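Long-range contacts in GH26C (Muricauda sp. MAR_2010_75, PDB 6Q78), which probably hydrolyses internal beta-1,4-mannosidic linkages in mannans as a beta-mannanase of glycoside hydrolase family 26: residues V83-F89 / D109-S115; D101-M105 / T382-G386; F148-N154 / L408-Y412. The contacts are given in a common frame with arbitrary orientation. Residue numbers count along the deposited sequence, not the author numbering.

Contact 1: V83-F89 / D109-S115; sequences VGQQDAF and DPGLLGS
Two neighbouring parallel strands of a TIM-barrel sheet, V83-Q86 and L112-S115, run side by side with their axes 4.6 Å apart at closest and their directions 25° apart (signed crossing -25°). They belong to one beta-alpha-beta unit, helix 101-106 lying between them in sequence. Q85 pairs with L113 (CA to CA 5.6 Å) and Q86 with G114 (CA to CA 4.0 Å). The backbone ladder comprises G111 N to V83 O (2.9 Å), Q85 N to L112 O (3.2 Å), G114 N to Q85 O (3.2 Å) and D87 N to G114 O (2.8 Å); a type II turn over Q85-A88 then ends the first strand. Among polar side chains, Q86 (chi1 t, chi2 p) sends a weak bond from NE2 to S115 O (3.4 Å), and one water lies within hydrogen-bonding distance of both Q86 OE1 (2.7 Å) and S115 O (2.9 Å). A second water joins D87 OD1 and S115 OG, 2.8 Å from each. Apolar contacts gather around L113 (chi1 t, chi2 p): its CD1 lies 4.0 Å from A88 CB and its CD2 3.9 Å from F89 CD2, while A88 CB meets P110 CG at 3.8 Å. A CB at G84 would strike the backbone O of L112; at G114 it would strike OE1 of Q86 in its present rotamer. Main-chain bonds thus fix the register, with side chains and water extending the join past the C-terminal end of strand 81-86.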
ATOM      1  N   VAL A  83       2.433   3.683  11.141  1.00  9.07           N
ATOM      2  CA  VAL A  83       2.017   2.285  11.125  1.00  8.27           C
ATOM      3  C   VAL A  83       0.531   2.213  10.828  1.00  7.47           C
ATOM      4  O   VAL A  83      -0.276   2.843  11.515  1.00  9.99           O
ATOM      5  CB  VAL A  83       2.338   1.617  12.465  1.00  8.15           C
ATOM      6  CG1 VAL A  83       1.680   0.244  12.583  1.00  8.66           C
ATOM      7  CG2 VAL A  83       3.877   1.501  12.603  1.00 12.12           C
ATOM      8  N   GLY A  84       0.177   1.406   9.829  1.00  7.26           N
ATOM      9  CA  GLY A  84      -1.228   1.189   9.537  1.00  8.43           C
ATOM     10  C   GLY A  84      -1.591  -0.267   9.318  1.00  6.99           C
ATOM     11  O   GLY A  84      -0.780  -1.178   9.533  1.00  7.42           O
ATOM     12  N   GLN A  85      -2.829  -0.511   8.888  1.00  6.79           N
ATOM     13  CA  GLN A  85      -3.301  -1.876   8.687  1.00  6.86           C
ATOM     14  C   GLN A  85      -4.388  -1.892   7.612  1.00  6.60           C
ATOM     15  O   GLN A  85      -5.254  -0.993   7.551  1.00  7.30           O
ATOM     16  CB  GLN A  85      -3.796  -2.506  10.009  1.00  8.18           C
ATOM     17  CG  GLN A  85      -4.252  -3.961   9.872  1.00  7.34           C
ATOM     18  CD  GLN A  85      -4.218  -4.704  11.218  1.00  9.20           C
ATOM     19  OE1 GLN A  85      -4.331  -4.106  12.292  1.00 11.55           O
ATOM     20  NE2 GLN A  85      -4.057  -6.014  11.155  1.00 10.75           N
ATOM     21  N   GLN A  86      -4.327  -2.926   6.780  1.00  6.65           N
ATOM     22  CA  GLN A  86      -5.334  -3.141   5.740  1.00  6.78           C
ATOM     23  C   GLN A  86      -6.694  -3.368   6.403  1.00  6.54           C
ATOM     24  O   GLN A  86      -6.807  -4.153   7.350  1.00  7.19           O
ATOM     25  CB  GLN A  86      -4.947  -4.384   4.930  1.00  6.66           C
ATOM     26  CG  GLN A  86      -5.805  -4.624   3.708  1.00  6.64           C
ATOM     27  CD  GLN A  86      -5.488  -3.671   2.578  1.00  7.09           C
ATOM     28  OE1 GLN A  86      -4.551  -2.901   2.638  1.00  8.28           O
ATOM     29  NE2 GLN A  86      -6.301  -3.749   1.512  1.00  9.34           N
ATOM     30  N   ASP A  87      -7.728  -2.694   5.880  1.00  6.67           N
ATOM     31  CA  ASP A  87      -9.113  -2.908   6.325  1.00  6.44           C
ATOM     32  C   ASP A  87      -9.281  -2.765   7.833  1.00  6.66           C
ATOM     33  O   ASP A  87     -10.058  -3.484   8.477  1.00  7.05           O
ATOM     34  CB  ASP A  87      -9.660  -4.244   5.805  1.00  7.16           C
ATOM     35  CG  ASP A  87      -9.770  -4.267   4.292  1.00  9.87           C
ATOM     36  OD1 ASP A  87      -9.987  -3.222   3.683  1.00  9.71           O
ATOM     37  OD2 ASP A  87      -9.633  -5.353   3.697  1.00 12.09           O
ATOM     38  N   ALA A  88      -8.559  -1.810   8.411  1.00  6.61           N
ATOM     39  CA  ALA A  88      -8.560  -1.692   9.874  1.00  6.88           C
ATOM     40  C   ALA A  88      -9.959  -1.404  10.429  1.00  7.35           C
ATOM     41  O   ALA A  88     -10.230  -1.738  11.590  1.00  8.85           O
ATOM     42  CB  ALA A  88      -7.591  -0.594  10.303  1.00  9.46           C
ATOM     43  N   PHE A  89     -10.837  -0.746   9.662  1.00  7.31           N
ATOM     44  CA  PHE A  89     -12.171  -0.391  10.157  1.00  7.60           C
ATOM     45  C   PHE A  89     -13.274  -1.382   9.770  1.00  9.06           C
ATOM     46  O   PHE A  89     -14.425  -1.182  10.195  1.00 12.03           O
ATOM     47  CB  PHE A  89     -12.540   1.031   9.711  1.00  8.65           C
ATOM     48  CG  PHE A  89     -11.568   2.106  10.176  1.00  9.10           C
ATOM     49  CD1 PHE A  89     -11.098   2.140  11.475  1.00 12.23           C
ATOM     50  CD2 PHE A  89     -11.163   3.092   9.298  1.00 20.27           C
ATOM     51  CE1 PHE A  89     -10.206   3.122  11.892  1.00 13.62           C
ATOM     52  CE2 PHE A  89     -10.264   4.086   9.705  1.00 18.78           C
ATOM     53  CZ  PHE A  89      -9.787   4.089  11.015  1.00 17.82           C
ATOM     54  N   ASP A 109      -6.296   4.517  17.092  1.00  8.58           N
ATOM     55  CA  ASP A 109      -6.431   3.978  15.737  1.00  8.11           C
ATOM     56  C   ASP A 109      -5.061   3.925  15.052  1.00  7.90           C
ATOM     57  O   ASP A 109      -4.105   4.570  15.479  1.00  9.32           O
ATOM     58  CB  ASP A 109      -7.352   4.872  14.908  1.00  9.46           C
ATOM     59  CG  ASP A 109      -8.818   4.531  15.054  1.00 10.78           C
ATOM     60  OD1 ASP A 109      -9.146   3.329  15.173  1.00 10.86           O
ATOM     61  OD2 ASP A 109      -9.676   5.458  15.013  1.00 11.59           O
ATOM     62  N   PRO A 110      -4.926   3.118  14.005  1.00  7.59           N
ATOM     63  CA  PRO A 110      -3.710   3.155  13.186  1.00  7.44           C
ATOM     64  C   PRO A 110      -3.535   4.540  12.557  1.00  7.34           C
ATOM     65  O   PRO A 110      -4.493   5.322  12.464  1.00  8.39           O
ATOM     66  CB  PRO A 110      -3.960   2.061  12.128  1.00  8.67           C
ATOM     67  CG  PRO A 110      -5.481   2.015  12.031  1.00  9.91           C
ATOM     68  CD  PRO A 110      -5.987   2.268  13.423  1.00  8.70           C
ATOM     69  N   GLY A 111      -2.297   4.827  12.082  1.00  7.37           N
ATOM     70  CA  GLY A 111      -2.116   6.092  11.369  1.00  8.34           C
ATOM     71  C   GLY A 111      -2.393   6.029   9.888  1.00  7.38           C
ATOM     72  O   GLY A 111      -2.354   7.046   9.191  1.00  8.07           O
ATOM     73  N   LEU A 112      -2.675   4.832   9.383  1.00  6.84           N
ATOM     74  CA  LEU A 112      -2.859   4.594   7.957  1.00  6.61           C
ATOM     75  C   LEU A 112      -3.864   3.466   7.767  1.00  8.02           C
ATOM     76  O   LEU A 112      -3.883   2.499   8.538  1.00  6.99           O
ATOM     77  CB  LEU A 112      -1.505   4.276   7.293  1.00  7.25           C
ATOM     78  CG  LEU A 112      -1.454   3.810   5.845  1.00  8.91           C
ATOM     79  CD1 LEU A 112      -0.097   4.229   5.287  1.00 10.58           C
ATOM     80  CD2 LEU A 112      -1.612   2.351   5.757  1.00  9.07           C
ATOM     81  N   LEU A 113      -4.708   3.622   6.759  1.00  6.23           N
ATOM     82  CA  LEU A 113      -5.700   2.622   6.386  1.00  6.09           C
ATOM     83  C   LEU A 113      -5.399   2.101   4.985  1.00  5.99           C
ATOM     84  O   LEU A 113      -5.231   2.897   4.058  1.00  7.33           O
ATOM     85  CB  LEU A 113      -7.086   3.251   6.375  1.00  6.98           C
ATOM     86  CG  LEU A 113      -8.223   2.341   5.861  1.00  6.71           C
ATOM     87  CD1 LEU A 113      -8.353   1.135   6.809  1.00  8.31           C
ATOM     88  CD2 LEU A 113      -9.526   3.094   5.716  1.00  6.80           C
ATOM     89  N   GLY A 114      -5.345   0.781   4.841  1.00  6.01           N
ATOM     90  CA  GLY A 114      -5.214   0.139   3.531  1.00  6.76           C
ATOM     91  C   GLY A 114      -6.579  -0.323   3.055  1.00  7.11           C
ATOM     92  O   GLY A 114      -7.362  -0.890   3.818  1.00  6.91           O
ATOM     93  N   SER A 115      -6.860  -0.051   1.780  1.00  5.82           N
ATOM     94  CA  SER A 115      -8.079  -0.539   1.112  1.00  5.78           C
ATOM     95  C   SER A 115      -7.708  -1.139  -0.240  1.00  5.87           C
ATOM     96  O   SER A 115      -6.541  -1.130  -0.651  1.00  5.96           O
ATOM     97  CB  SER A 115      -9.031   0.641   0.853  1.00  6.57           C
ATOM     98  OG  SER A 115      -9.452   1.149   2.145  1.00  6.96           O
TER
HETATM   99  O   HOH W   1      -3.893  -1.211   0.626  1.00  9.19           O
HETATM  100  O   HOH W   2     -10.697  -0.511   4.015  1.00 10.13           O

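Contact 2: D101-M105 / T382-G386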
ATOM      1  N   ASP A 101      -8.926  -3.155  15.455  1.00  9.62           N
ATOM      2  CA  ASP A 101      -8.153  -3.972  16.384  1.00  9.26           C
ATOM      3  C   ASP A 101      -6.972  -3.198  16.953  1.00 10.59           C
ATOM      4  O   ASP A 101      -6.644  -3.356  18.127  1.00  9.73           O
ATOM      5  CB  ASP A 101      -7.671  -5.268  15.729  1.00  9.31           C
ATOM      6  CG  ASP A 101      -8.781  -6.275  15.519  1.00 10.84           C
ATOM      7  OD1 ASP A 101      -9.884  -6.096  16.081  1.00 12.01           O
ATOM      8  OD2 ASP A 101      -8.549  -7.292  14.818  1.00  9.65           O
ATOM      9  N   ILE A 102      -6.314  -2.351  16.153  1.00  9.80           N
ATOM     10  CA  ILE A 102      -5.189  -1.603  16.703  1.00  8.82           C
ATOM     11  C   ILE A 102      -5.648  -0.673  17.817  1.00  9.11           C
ATOM     12  O   ILE A 102      -4.929  -0.494  18.803  1.00  9.48           O
ATOM     13  CB  ILE A 102      -4.390  -0.908  15.584  1.00  8.54           C
ATOM     14  CG1 ILE A 102      -3.497  -1.958  14.913  1.00  8.38           C
ATOM     15  CG2 ILE A 102      -3.504   0.233  16.106  1.00  8.93           C
ATOM     16  CD1 ILE A 102      -2.789  -1.441  13.654  1.00 11.21           C
ATOM     17  N   LYS A 103      -6.856  -0.108  17.709  1.00  9.03           N
ATOM     18  CA  LYS A 103      -7.376   0.714  18.814  1.00  9.42           C
ATOM     19  C   LYS A 103      -7.814  -0.137  20.007  1.00 10.07           C
ATOM     20  O   LYS A 103      -7.606   0.261  21.161  1.00 10.54           O
ATOM     21  CB  LYS A 103      -8.534   1.585  18.325  1.00  9.22           C
ATOM     22  CG  LYS A 103      -9.126   2.484  19.420  1.00 11.71           C
ATOM     23  CD  LYS A 103     -10.110   3.458  18.799  1.00 11.63           C
ATOM     24  CE  LYS A 103     -11.019   4.032  19.847  1.00 20.27           C
ATOM     25  NZ  LYS A 103     -10.281   4.918  20.745  1.00 29.06           N
ATOM     26  N   LYS A 104      -8.398  -1.323  19.767  1.00 10.18           N
ATOM     27  CA  LYS A 104      -8.668  -2.219  20.898  1.00 10.90           C
ATOM     28  C   LYS A 104      -7.394  -2.492  21.680  1.00 11.50           C
ATOM     29  O   LYS A 104      -7.420  -2.613  22.912  1.00 11.89           O
ATOM     30  CB  LYS A 104      -9.230  -3.570  20.423  1.00 11.03           C
ATOM     31  CG  LYS A 104     -10.581  -3.556  19.657  1.00 10.83           C
ATOM     32  CD  LYS A 104     -11.016  -5.002  19.407  1.00 11.41           C
ATOM     33  CE  LYS A 104     -12.330  -5.128  18.678  1.00 11.06           C
ATOM     34  NZ  LYS A 104     -12.180  -4.880  17.201  1.00 12.27           N
ATOM     35  N   MET A 105      -6.283  -2.668  20.970  1.00 11.55           N
ATOM     36  CA  MET A 105      -5.011  -3.072  21.556  1.00 11.16           C
ATOM     37  C   MET A 105      -4.304  -1.904  22.227  1.00 11.24           C
ATOM     38  O   MET A 105      -3.876  -2.019  23.391  1.00 13.77           O
ATOM     39  CB  MET A 105      -4.132  -3.628  20.415  1.00 10.74           C
ATOM     40  CG  MET A 105      -2.780  -4.223  20.862  1.00 11.10           C
ATOM     41  SD  MET A 105      -2.960  -5.676  21.966  1.00 13.78           S
ATOM     42  CE  MET A 105      -2.376  -4.997  23.547  1.00 12.63           C
ATOM     43  N   THR A 382      -1.867  -8.371  13.859  1.00  9.91           N
ATOM     44  CA  THR A 382      -1.691  -7.466  14.987  1.00 10.03           C
ATOM     45  C   THR A 382      -2.587  -7.974  16.110  1.00 10.59           C
ATOM     46  O   THR A 382      -3.717  -8.417  15.865  1.00 10.61           O
ATOM     47  CB  THR A 382      -2.070  -6.002  14.634  1.00  9.53           C
ATOM     48  OG1 THR A 382      -3.451  -5.927  14.238  1.00  9.19           O
ATOM     49  CG2 THR A 382      -1.141  -5.427  13.543  1.00 12.05           C
ATOM     50  N   PRO A 383      -2.102  -7.957  17.354  1.00 11.17           N
ATOM     51  CA  PRO A 383      -2.840  -8.607  18.444  1.00 11.88           C
ATOM     52  C   PRO A 383      -3.910  -7.695  19.029  1.00 11.78           C
ATOM     53  O   PRO A 383      -3.930  -6.476  18.809  1.00 11.39           O
ATOM     54  CB  PRO A 383      -1.749  -8.864  19.494  1.00 12.61           C
ATOM     55  CG  PRO A 383      -0.802  -7.698  19.299  1.00 12.19           C
ATOM     56  CD  PRO A 383      -0.746  -7.550  17.759  1.00 12.04           C
ATOM     57  N   VAL A 384      -4.830  -8.327  19.755  1.00 12.36           N
ATOM     58  CA  VAL A 384      -5.765  -7.600  20.611  1.00 12.54           C
ATOM     59  C   VAL A 384      -5.478  -8.069  22.035  1.00 13.50           C
ATOM     60  O   VAL A 384      -4.749  -9.056  22.226  1.00 14.01           O
ATOM     61  CB  VAL A 384      -7.230  -7.815  20.186  1.00 12.46           C
ATOM     62  CG1 VAL A 384      -7.475  -7.268  18.747  1.00 11.89           C
ATOM     63  CG2 VAL A 384      -7.649  -9.255  20.346  1.00 13.22           C
ATOM     64  N   PRO A 385      -6.027  -7.406  23.035  1.00 13.86           N
ATOM     65  CA  PRO A 385      -5.630  -7.760  24.399  1.00 14.83           C
ATOM     66  C   PRO A 385      -5.932  -9.212  24.777  1.00 15.65           C
ATOM     67  O   PRO A 385      -6.953  -9.755  24.472  1.00 15.68           O
ATOM     68  CB  PRO A 385      -6.407  -6.741  25.254  1.00 15.02           C
ATOM     69  CG  PRO A 385      -6.534  -5.543  24.348  1.00 14.04           C
ATOM     70  CD  PRO A 385      -6.826  -6.170  23.014  1.00 13.41           C
ATOM     71  N   GLY A 386      -4.973  -9.807  25.460  1.00 16.40           N
ATOM     72  CA  GLY A 386      -5.058 -11.187  25.877  1.00 17.32           C
ATOM     73  C   GLY A 386      -4.454 -12.168  24.887  1.00 17.15           C
ATOM     74  O   GLY A 386      -4.328 -13.318  25.196  1.00 22.73           O
TER
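D101 opens the helical segment with its CB toward the loop, and its CG lies 3.6 Å from V384 CG1. Its carboxylate is held from within the helix and from outside it: OD1 forms a salt bridge with K104 NZ at 2.8 Å, and OD2 accepts from Y93 N and N375 ND2. One residue on, the side chain of I102 reaches the start of the loop, CG1 lying 4.0 Å from T382 OG1, a hydroxyl that pairs with Q85 of strand 81-86. The short helix 101-106 belongs to a beta-alpha-beta unit of the TIM barrel, and the loop 382-386, between strand 379-380 and helix 390-397, passes along it. K104 brings CD to 4.3 Å from V384 CG1, while its ammonium also binds the carbonyls of N96 and D99. K104 O sits 3.4 Å from P385 CG. M105 buries more surface than any other residue here: its SD lies 4.0 Å from both P383 CG and P385 CD, and 3.5 Å from V384 C, with A390, F393 and M394 of helix 390-397 also touching its side chain.

Contact 3: F148-N154 / L408-Y412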
ATOM      1  N   PHE A 148      -9.706   9.824   6.407  1.00  7.08           N
ATOM      2  CA  PHE A 148      -9.214  11.144   6.037  1.00  7.29           C
ATOM      3  C   PHE A 148      -9.682  12.198   7.038  1.00  7.77           C
ATOM      4  O   PHE A 148      -8.909  13.088   7.422  1.00  9.79           O
ATOM      5  CB  PHE A 148      -9.709  11.492   4.629  1.00  7.28           C
ATOM      6  CG  PHE A 148      -9.310  12.855   4.172  1.00  7.60           C
ATOM      7  CD1 PHE A 148      -7.996  13.118   3.819  1.00  8.65           C
ATOM      8  CD2 PHE A 148     -10.244  13.872   4.122  1.00  9.45           C
ATOM      9  CE1 PHE A 148      -7.624  14.372   3.387  1.00 10.41           C
ATOM     10  CE2 PHE A 148      -9.888  15.148   3.692  1.00 12.26           C
ATOM     11  CZ  PHE A 148      -8.561  15.381   3.313  1.00 11.42           C
ATOM     12  N   ASP A 149     -10.955  12.124   7.471  1.00  7.99           N
ATOM     13  CA  ASP A 149     -11.438  13.113   8.449  1.00  8.52           C
ATOM     14  C   ASP A 149     -10.641  13.062   9.744  1.00  8.63           C
ATOM     15  O   ASP A 149     -10.538  14.077  10.443  1.00 10.23           O
ATOM     16  CB  ASP A 149     -12.919  12.886   8.767  1.00  9.78           C
ATOM     17  CG  ASP A 149     -13.869  13.342   7.662  1.00 17.61           C
ATOM     18  OD1 ASP A 149     -13.417  14.002   6.697  1.00 13.78           O
ATOM     19  OD2 ASP A 149     -15.098  13.040   7.796  1.00 14.38           O
ATOM     20  N   MET A 150     -10.099  11.899  10.107  1.00  8.31           N
ATOM     21  CA  MET A 150      -9.280  11.747  11.308  1.00  8.46           C
ATOM     22  C   MET A 150      -7.805  12.038  11.047  1.00  8.35           C
ATOM     23  O   MET A 150      -7.000  12.044  12.006  1.00  8.55           O
ATOM     24  CB  MET A 150      -9.461  10.324  11.877  1.00  8.30           C
ATOM     25  CG  MET A 150     -10.895  10.107  12.342  1.00 10.87           C
ATOM     26  SD  MET A 150     -11.112   8.575  13.284  1.00 15.28           S
ATOM     27  CE  MET A 150     -10.541   7.406  12.098  1.00 15.27           C
ATOM     28  N   GLY A 151      -7.445  12.294   9.783  1.00  8.11           N
ATOM     29  CA  GLY A 151      -6.083  12.616   9.408  1.00  8.07           C
ATOM     30  C   GLY A 151      -5.225  11.453   8.968  1.00  7.67           C
ATOM     31  O   GLY A 151      -4.032  11.653   8.699  1.00  8.97           O
ATOM     32  N   LEU A 152      -5.768  10.245   8.935  1.00  7.89           N
ATOM     33  CA  LEU A 152      -4.989   9.090   8.518  1.00  8.31           C
ATOM     34  C   LEU A 152      -4.627   9.196   7.051  1.00  6.83           C
ATOM     35  O   LEU A 152      -5.268   9.906   6.274  1.00  7.39           O
ATOM     36  CB  LEU A 152      -5.779   7.794   8.693  1.00  9.23           C
ATOM     37  CG  LEU A 152      -5.898   7.187  10.099  1.00  9.52           C
ATOM     38  CD1 LEU A 152      -6.552   8.106  11.102  1.00 11.00           C
ATOM     39  CD2 LEU A 152      -6.633   5.868  10.002  1.00  6.96           C
ATOM     40  N   VAL A 153      -3.581   8.444   6.674  1.00  7.03           N
ATOM     41  CA  VAL A 153      -3.179   8.252   5.281  1.00  6.48           C
ATOM     42  C   VAL A 153      -3.951   7.061   4.726  1.00  6.18           C
ATOM     43  O   VAL A 153      -4.144   6.064   5.409  1.00  6.91           O
ATOM     44  CB  VAL A 153      -1.668   7.999   5.239  1.00  8.00           C
ATOM     45  CG1 VAL A 153      -1.179   7.676   3.845  1.00  8.07           C
ATOM     46  CG2 VAL A 153      -0.896   9.189   5.817  1.00 10.76           C
ATOM     47  N   ASN A 154      -4.359   7.138   3.452  1.00  7.48           N
ATOM     48  CA  ASN A 154      -5.065   6.045   2.764  1.00  7.57           C
ATOM     49  C   ASN A 154      -4.213   5.496   1.627  1.00  7.80           C
ATOM     50  O   ASN A 154      -3.741   6.258   0.781  1.00  7.21           O
ATOM     51  CB  ASN A 154      -6.397   6.536   2.170  1.00  7.36           C
ATOM     52  CG  ASN A 154      -7.479   6.718   3.205  1.00  6.75           C
ATOM     53  OD1 ASN A 154      -8.082   5.737   3.671  1.00  8.17           O
ATOM     54  ND2 ASN A 154      -7.747   7.959   3.576  1.00  8.59           N
ATOM     55  N   LEU A 408      -0.353  11.486  14.857  1.00  9.89           N
ATOM     56  CA  LEU A 408      -0.159  11.905  13.479  1.00 11.38           C
ATOM     57  C   LEU A 408       0.090  13.410  13.403  1.00 10.16           C
ATOM     58  O   LEU A 408      -0.632  14.190  14.039  1.00 11.61           O
ATOM     59  CB  LEU A 408      -1.413  11.616  12.666  1.00  9.59           C
ATOM     60  CG  LEU A 408      -1.604  10.212  12.118  1.00  9.73           C
ATOM     61  CD1 LEU A 408      -3.073  10.048  11.717  1.00 10.73           C
ATOM     62  CD2 LEU A 408      -0.647   9.921  10.931  1.00  9.91           C
ATOM     63  N   PRO A 409       1.059  13.853  12.593  1.00 10.28           N
ATOM     64  CA  PRO A 409       1.103  15.260  12.170  1.00 12.16           C
ATOM     65  C   PRO A 409      -0.136  15.602  11.358  1.00 12.08           C
ATOM     66  O   PRO A 409      -0.899  14.724  10.944  1.00 12.08           O
ATOM     67  CB  PRO A 409       2.318  15.305  11.234  1.00 18.21           C
ATOM     68  CG  PRO A 409       3.066  14.047  11.453  1.00 15.14           C
ATOM     69  CD  PRO A 409       2.064  13.037  11.888  1.00 11.28           C
ATOM     70  N   GLU A 410      -0.291  16.884  11.063  1.00 13.12           N
ATOM     71  CA  GLU A 410      -1.267  17.339  10.065  1.00 10.91           C
ATOM     72  C   GLU A 410      -0.666  17.052   8.690  1.00 12.01           C
ATOM     73  O   GLU A 410       0.092  17.851   8.126  1.00 14.08           O
ATOM     74  CB  GLU A 410      -1.599  18.814  10.267  1.00 14.21           C
ATOM     75  CG  GLU A 410      -2.276  19.079  11.617  1.00 15.22           C
ATOM     76  CD  GLU A 410      -2.604  20.538  11.838  1.00 22.87           C
ATOM     77  OE1 GLU A 410      -3.205  21.163  10.944  1.00 27.01           O
ATOM     78  OE2 GLU A 410      -2.260  21.062  12.917  1.00 35.20           O
ATOM     79  N   MET A 411      -1.019  15.898   8.129  1.00  9.95           N
ATOM     80  CA  MET A 411      -0.368  15.435   6.915  1.00  9.68           C
ATOM     81  C   MET A 411      -0.818  16.181   5.679  1.00  9.90           C
ATOM     82  O   MET A 411      -0.158  16.079   4.634  1.00 10.48           O
ATOM     83  CB  MET A 411      -0.657  13.937   6.722  1.00 10.70           C
ATOM     84  CG  MET A 411      -0.135  13.061   7.879  1.00 13.01           C
ATOM     85  SD  MET A 411       1.655  12.996   8.008  1.00 13.92           S
ATOM     86  CE  MET A 411       2.080  12.181   6.470  1.00 12.71           C
ATOM     87  N   TYR A 412      -1.947  16.881   5.744  1.00 10.16           N
ATOM     88  CA  TYR A 412      -2.548  17.443   4.555  1.00 10.68           C
ATOM     89  C   TYR A 412      -2.396  18.952   4.503  1.00 12.10           C
ATOM     90  O   TYR A 412      -3.030  19.601   3.677  1.00 11.92           O
ATOM     91  CB  TYR A 412      -4.018  17.018   4.476  1.00 10.17           C
ATOM     92  CG  TYR A 412      -4.128  15.495   4.428  1.00  9.43           C
ATOM     93  CD1 TYR A 412      -3.681  14.792   3.332  1.00  9.20           C
ATOM     94  CD2 TYR A 412      -4.602  14.759   5.519  1.00  9.13           C
ATOM     95  CE1 TYR A 412      -3.731  13.410   3.290  1.00  8.55           C
ATOM     96  CE2 TYR A 412      -4.666  13.369   5.475  1.00  8.56           C
ATOM     97  CZ  TYR A 412      -4.222  12.714   4.347  1.00  8.28           C
ATOM     98  OH  TYR A 412      -4.270  11.341   4.298  1.00  9.47           O
TER
HETATM   99  O   HOH W   3      -3.112  14.206   9.220  1.00  9.82           O
HETATM  100  O   HOH W   4      -5.817  10.153   2.720  1.00 15.99           O
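A Schellman motif at G151, with positive phi (93°), ends helix 132-150 of the TIM barrel and turns the chain into strand 153-157; the C-terminal loop 408-412 packs against this bend. Y412 is the main protrusion. Its ring enters the hollow between F148 and the backbone of G151-V153, where F148 turns an edge to its face, with centroids 4.8 Å apart, planes at 56° and F148 CE1 3.7 Å from Y412 CD2. Beside it, L408 forms a second bump, its CD1 resting 3.6 Å from G151 O, 3.8 Å from L152 CA and 4.0 Å from L152 CD1. M411 reaches the next shoulder, CE 4.3 Å from V153 CG2, and also touches I82, L73 and L76. Between these bumps a gap holds a water that donates to G151 O (2.8 Å) and accepts from M411 N (2.9 Å). At the tip of the ring, Y412 OH takes a bond from a second water at 2.5 Å, itself held by N154 ND2, and Y412 OH donates its own proton to L152 O at 2.6 Å.

Contact 1 lies between the other two, its centre 13 Å from that of contact 2 and 12 Å from that of contact 3; the latter two do not touch, their nearest atoms being about 8 Å apart. All three involve early beta-alpha units of the barrel, and contact 1 touches each of the others. Helix 101-106 of contact 2 connects the strands of contact 1, and Q85 OE1 probably bonds T382 OG1 (2.8 Å). Strand 112-116 pairs in turn with strand 153-157 of contact 3, L113 N lying 2.8 Å from V153 O. Contact 1 closes before contact 3 opens, whereas contacts 2 and 3 interleave, so late segments 382-386 and 408-412 return to early units of the barrel.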